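Local coordinates for protein CheQ (Campylobacter jejuni subsp. jejuni, PDB 6A51) that is a regulator that, together with CheP, controls transcription of the core chemotaxis operon cheVAW, at residues A[80-91]-A[117-128]. Sequence-based numbering, arbitrary orientation.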
# COMPACT_ATOMS: atom_id res chain seq x y z
N SER A 80 -5.70 13.50 -0.22
CA SER A 80 -5.64 12.53 -1.31
C SER A 80 -6.39 11.24 -0.96
O SER A 80 -6.32 10.74 0.17
CB SER A 80 -4.19 12.19 -1.62
OG SER A 80 -3.47 13.37 -1.91
N GLY A 81 -7.10 10.71 -1.95
CA GLY A 81 -7.73 9.41 -1.79
C GLY A 81 -6.72 8.28 -1.90
O GLY A 81 -5.67 8.39 -2.54
N LEU A 82 -7.04 7.17 -1.25
CA LEU A 82 -6.12 6.04 -1.23
C LEU A 82 -6.85 4.73 -1.51
O LEU A 82 -6.38 3.67 -1.09
CB LEU A 82 -5.40 5.98 0.12
CG LEU A 82 -4.52 7.17 0.51
CD1 LEU A 82 -4.33 7.24 2.03
CD2 LEU A 82 -3.17 7.05 -0.18
N ASN A 83 -7.99 4.78 -2.20
CA ASN A 83 -8.74 3.56 -2.52
C ASN A 83 -7.87 2.58 -3.29
O ASN A 83 -7.26 2.95 -4.31
CB ASN A 83 -9.98 3.91 -3.33
CG ASN A 83 -11.03 4.63 -2.50
OD1 ASN A 83 -11.01 4.59 -1.27
ND2 ASN A 83 -11.96 5.29 -3.18
N GLY A 84 -7.80 1.35 -2.79
CA GLY A 84 -6.98 0.30 -3.37
C GLY A 84 -5.49 0.41 -3.09
O GLY A 84 -4.73 -0.47 -3.51
N PHE A 85 -5.04 1.46 -2.41
CA PHE A 85 -3.61 1.62 -2.26
C PHE A 85 -3.11 0.98 -0.98
O PHE A 85 -3.86 0.78 -0.02
CB PHE A 85 -3.20 3.08 -2.30
CG PHE A 85 -3.17 3.64 -3.69
CD1 PHE A 85 -4.33 4.12 -4.29
CD2 PHE A 85 -1.98 3.66 -4.43
CE1 PHE A 85 -4.31 4.64 -5.58
CE2 PHE A 85 -1.94 4.17 -5.73
CZ PHE A 85 -3.12 4.67 -6.30
N VAL A 86 -1.83 0.63 -1.00
CA VAL A 86 -1.08 0.24 0.19
C VAL A 86 0.27 0.93 0.11
O VAL A 86 0.70 1.37 -0.96
CB VAL A 86 -0.89 -1.29 0.29
CG1 VAL A 86 -2.21 -2.02 0.11
CG2 VAL A 86 0.13 -1.76 -0.73
N LEU A 87 0.92 1.07 1.26
CA LEU A 87 2.28 1.58 1.27
C LEU A 87 3.16 0.70 0.39
O LEU A 87 3.04 -0.53 0.39
CB LEU A 87 2.81 1.59 2.70
CG LEU A 87 3.48 2.83 3.24
CD1 LEU A 87 2.70 4.05 2.81
CD2 LEU A 87 3.46 2.70 4.74
N ALA A 88 4.05 1.33 -0.38
CA ALA A 88 4.90 0.55 -1.29
C ALA A 88 5.81 -0.41 -0.52
O ALA A 88 5.98 -1.56 -0.93
CB ALA A 88 5.74 1.48 -2.16
N SER A 89 6.41 0.06 0.59
CA SER A 89 7.20 -0.82 1.45
C SER A 89 6.39 -2.03 1.93
O SER A 89 6.93 -3.13 2.04
CB SER A 89 7.71 -0.04 2.66
OG SER A 89 6.63 0.64 3.28
N ALA A 90 5.11 -1.83 2.22
CA ALA A 90 4.26 -2.95 2.63
C ALA A 90 4.02 -3.90 1.47
O ALA A 90 4.04 -5.12 1.64
CB ALA A 90 2.92 -2.44 3.18
N PHE A 91 3.79 -3.35 0.27
CA PHE A 91 3.65 -4.18 -0.92
C PHE A 91 4.89 -5.05 -1.11
O PHE A 91 4.77 -6.24 -1.40
CB PHE A 91 3.40 -3.29 -2.14
CG PHE A 91 3.26 -4.05 -3.43
CD1 PHE A 91 4.37 -4.31 -4.22
CD2 PHE A 91 2.02 -4.47 -3.87
CE1 PHE A 91 4.24 -5.01 -5.43
CE2 PHE A 91 1.88 -5.16 -5.08
CZ PHE A 91 3.00 -5.43 -5.85
N LYS A 117 2.29 6.11 -6.95
CA LYS A 117 1.77 7.40 -6.53
C LYS A 117 2.51 7.86 -5.28
O LYS A 117 2.83 7.03 -4.43
CB LYS A 117 0.28 7.28 -6.30
CG LYS A 117 -0.42 8.42 -5.65
CD LYS A 117 -1.86 7.97 -5.40
CE LYS A 117 -2.73 9.09 -4.88
NZ LYS A 117 -4.02 8.55 -4.38
N GLU A 118 2.80 9.15 -5.17
CA GLU A 118 3.47 9.68 -3.99
C GLU A 118 2.64 10.76 -3.33
O GLU A 118 2.00 11.57 -4.00
CB GLU A 118 4.86 10.22 -4.31
CG GLU A 118 5.84 9.09 -4.57
CD GLU A 118 7.28 9.53 -4.51
OE1 GLU A 118 8.14 8.84 -5.12
OE2 GLU A 118 7.55 10.56 -3.85
N ILE A 119 2.61 10.73 -2.00
CA ILE A 119 2.01 11.79 -1.21
C ILE A 119 3.02 12.15 -0.14
O ILE A 119 3.49 11.27 0.59
CB ILE A 119 0.68 11.38 -0.58
CG1 ILE A 119 -0.23 10.81 -1.66
CG2 ILE A 119 0.02 12.56 0.11
CD1 ILE A 119 -1.46 10.15 -1.11
N CYS A 120 3.40 13.43 -0.10
CA CYS A 120 4.39 13.93 0.86
C CYS A 120 5.64 13.05 0.85
O CYS A 120 6.25 12.78 1.88
CB CYS A 120 3.79 14.02 2.28
SG CYS A 120 2.29 15.11 2.41
N GLY A 121 6.04 12.61 -0.33
CA GLY A 121 7.21 11.74 -0.41
C GLY A 121 7.01 10.32 0.08
O GLY A 121 7.99 9.57 0.15
N ILE A 122 5.79 9.92 0.41
CA ILE A 122 5.50 8.52 0.70
C ILE A 122 5.01 7.85 -0.58
O ILE A 122 4.08 8.34 -1.23
CB ILE A 122 4.46 8.40 1.83
CG1 ILE A 122 4.85 9.27 3.02
CG2 ILE A 122 4.34 6.96 2.28
CD1 ILE A 122 6.21 8.92 3.59
N LYS A 123 5.63 6.72 -0.95
CA LYS A 123 5.26 5.99 -2.17
C LYS A 123 4.19 4.94 -1.87
O LYS A 123 4.34 4.15 -0.94
CB LYS A 123 6.49 5.31 -2.78
CG LYS A 123 6.37 4.99 -4.28
CD LYS A 123 7.49 4.06 -4.77
CE LYS A 123 8.88 4.66 -4.57
NZ LYS A 123 9.96 3.62 -4.43
N PHE A 124 3.12 4.94 -2.67
CA PHE A 124 2.05 3.95 -2.57
C PHE A 124 1.94 3.13 -3.85
O PHE A 124 2.31 3.57 -4.94
CB PHE A 124 0.69 4.61 -2.29
CG PHE A 124 0.65 5.39 -1.02
CD1 PHE A 124 1.23 6.66 -0.95
CD2 PHE A 124 0.01 4.89 0.10
CE1 PHE A 124 1.19 7.39 0.21
CE2 PHE A 124 -0.05 5.62 1.27
CZ PHE A 124 0.55 6.87 1.33
N VAL A 125 1.41 1.91 -3.71
CA VAL A 125 1.15 1.01 -4.82
C VAL A 125 -0.33 0.66 -4.80
O VAL A 125 -0.92 0.48 -3.73
CB VAL A 125 1.98 -0.29 -4.73
CG1 VAL A 125 1.55 -1.26 -5.79
CG2 VAL A 125 3.45 -0.01 -4.87
N ASN A 126 -0.95 0.57 -5.98
CA ASN A 126 -2.36 0.22 -6.04
C ASN A 126 -2.46 -1.30 -6.06
O ASN A 126 -2.41 -1.93 -7.12
CB ASN A 126 -3.05 0.83 -7.24
CG ASN A 126 -4.57 0.70 -7.15
OD1 ASN A 126 -5.08 -0.37 -6.80
ND2 ASN A 126 -5.28 1.78 -7.42
N LEU A 127 -2.62 -1.88 -4.87
CA LEU A 127 -2.67 -3.34 -4.76
C LEU A 127 -3.95 -3.88 -5.37
O LEU A 127 -3.95 -4.96 -5.97
CB LEU A 127 -2.57 -3.75 -3.29
CG LEU A 127 -2.50 -5.24 -2.97
CD1 LEU A 127 -1.42 -5.84 -3.80
CD2 LEU A 127 -2.16 -5.42 -1.51
N LYS A 128 -5.05 -3.13 -5.23
CA LYS A 128 -6.33 -3.57 -5.75
C LYS A 128 -6.27 -3.80 -7.25
O LYS A 128 -6.75 -4.83 -7.74
CB LYS A 128 -7.42 -2.56 -5.40
CG LYS A 128 -8.83 -3.02 -5.71
CD LYS A 128 -9.84 -1.89 -5.56
CE LYS A 128 -11.27 -2.40 -5.51
NZ LYS A 128 -11.75 -2.82 -6.86
O HOH W 1 6.31 3.29 0.96
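Strand 85-87 pairs antiparallel with strand 122-126, the second strand of the beta-hairpin 116-126, turned by a type I' turn from Ile119 to Ile122, and completes a small three-stranded antiparallel sheet. Val86 and Val125 form its hydrogen-bonded pair: Val86 N to Val125 O and Val125 N to Val86 O are both 2.9 Å, each nearly straight. Beyond it Ala88 N, at the start of the helix after the strand, bonds Lys123 O, and a water on the same oxygen reaches Ser89 N. At the other end Gly84 O accepts Lys128 N at 3.2 Å and, weakly, Leu127 N, tying the type II turn Leu82 to Phe85 to the first residues of helix 127-134. On the face that carries Phe85 and Asn126, the Phe85 ring is sandwiched between Asn126 CB, 4.0 Å from the ring centroid, and the extended chain of Lys117, whose CD covers the opposite face. Lys117 NZ continues off-centre over the ring as a cation-pi partner and ends close to Gly81 O, at a separation too short to be trusted in detail. The Phe124 ring is likewise covered twice, by Leu82 CD2 over one face and Leu87 CD1 over the other; Leu82 CD2 also meets Ile119 CD1 at 3.7 Å. On the face of Val86 and Val125, CG1 of Val125, placed anti to its own nitrogen (chi1 173°), lies over the Phe91 ring, while Leu127 CD1 touches that ring's edge 3.6 Å from Phe91 CE2. Asn126 precedes helix 127-134 as its N-cap, with OD1 accepting from Lys129 N. This buried contact lies near the centre of the chain: Val86 and Leu87 rest on Tyr55 of strand 52-55, Ile119 reaches Glu32 of helix 30-37, and the backbone of Phe85 bonds Leu24, so the small sheet adjoins the N-terminal four-stranded one.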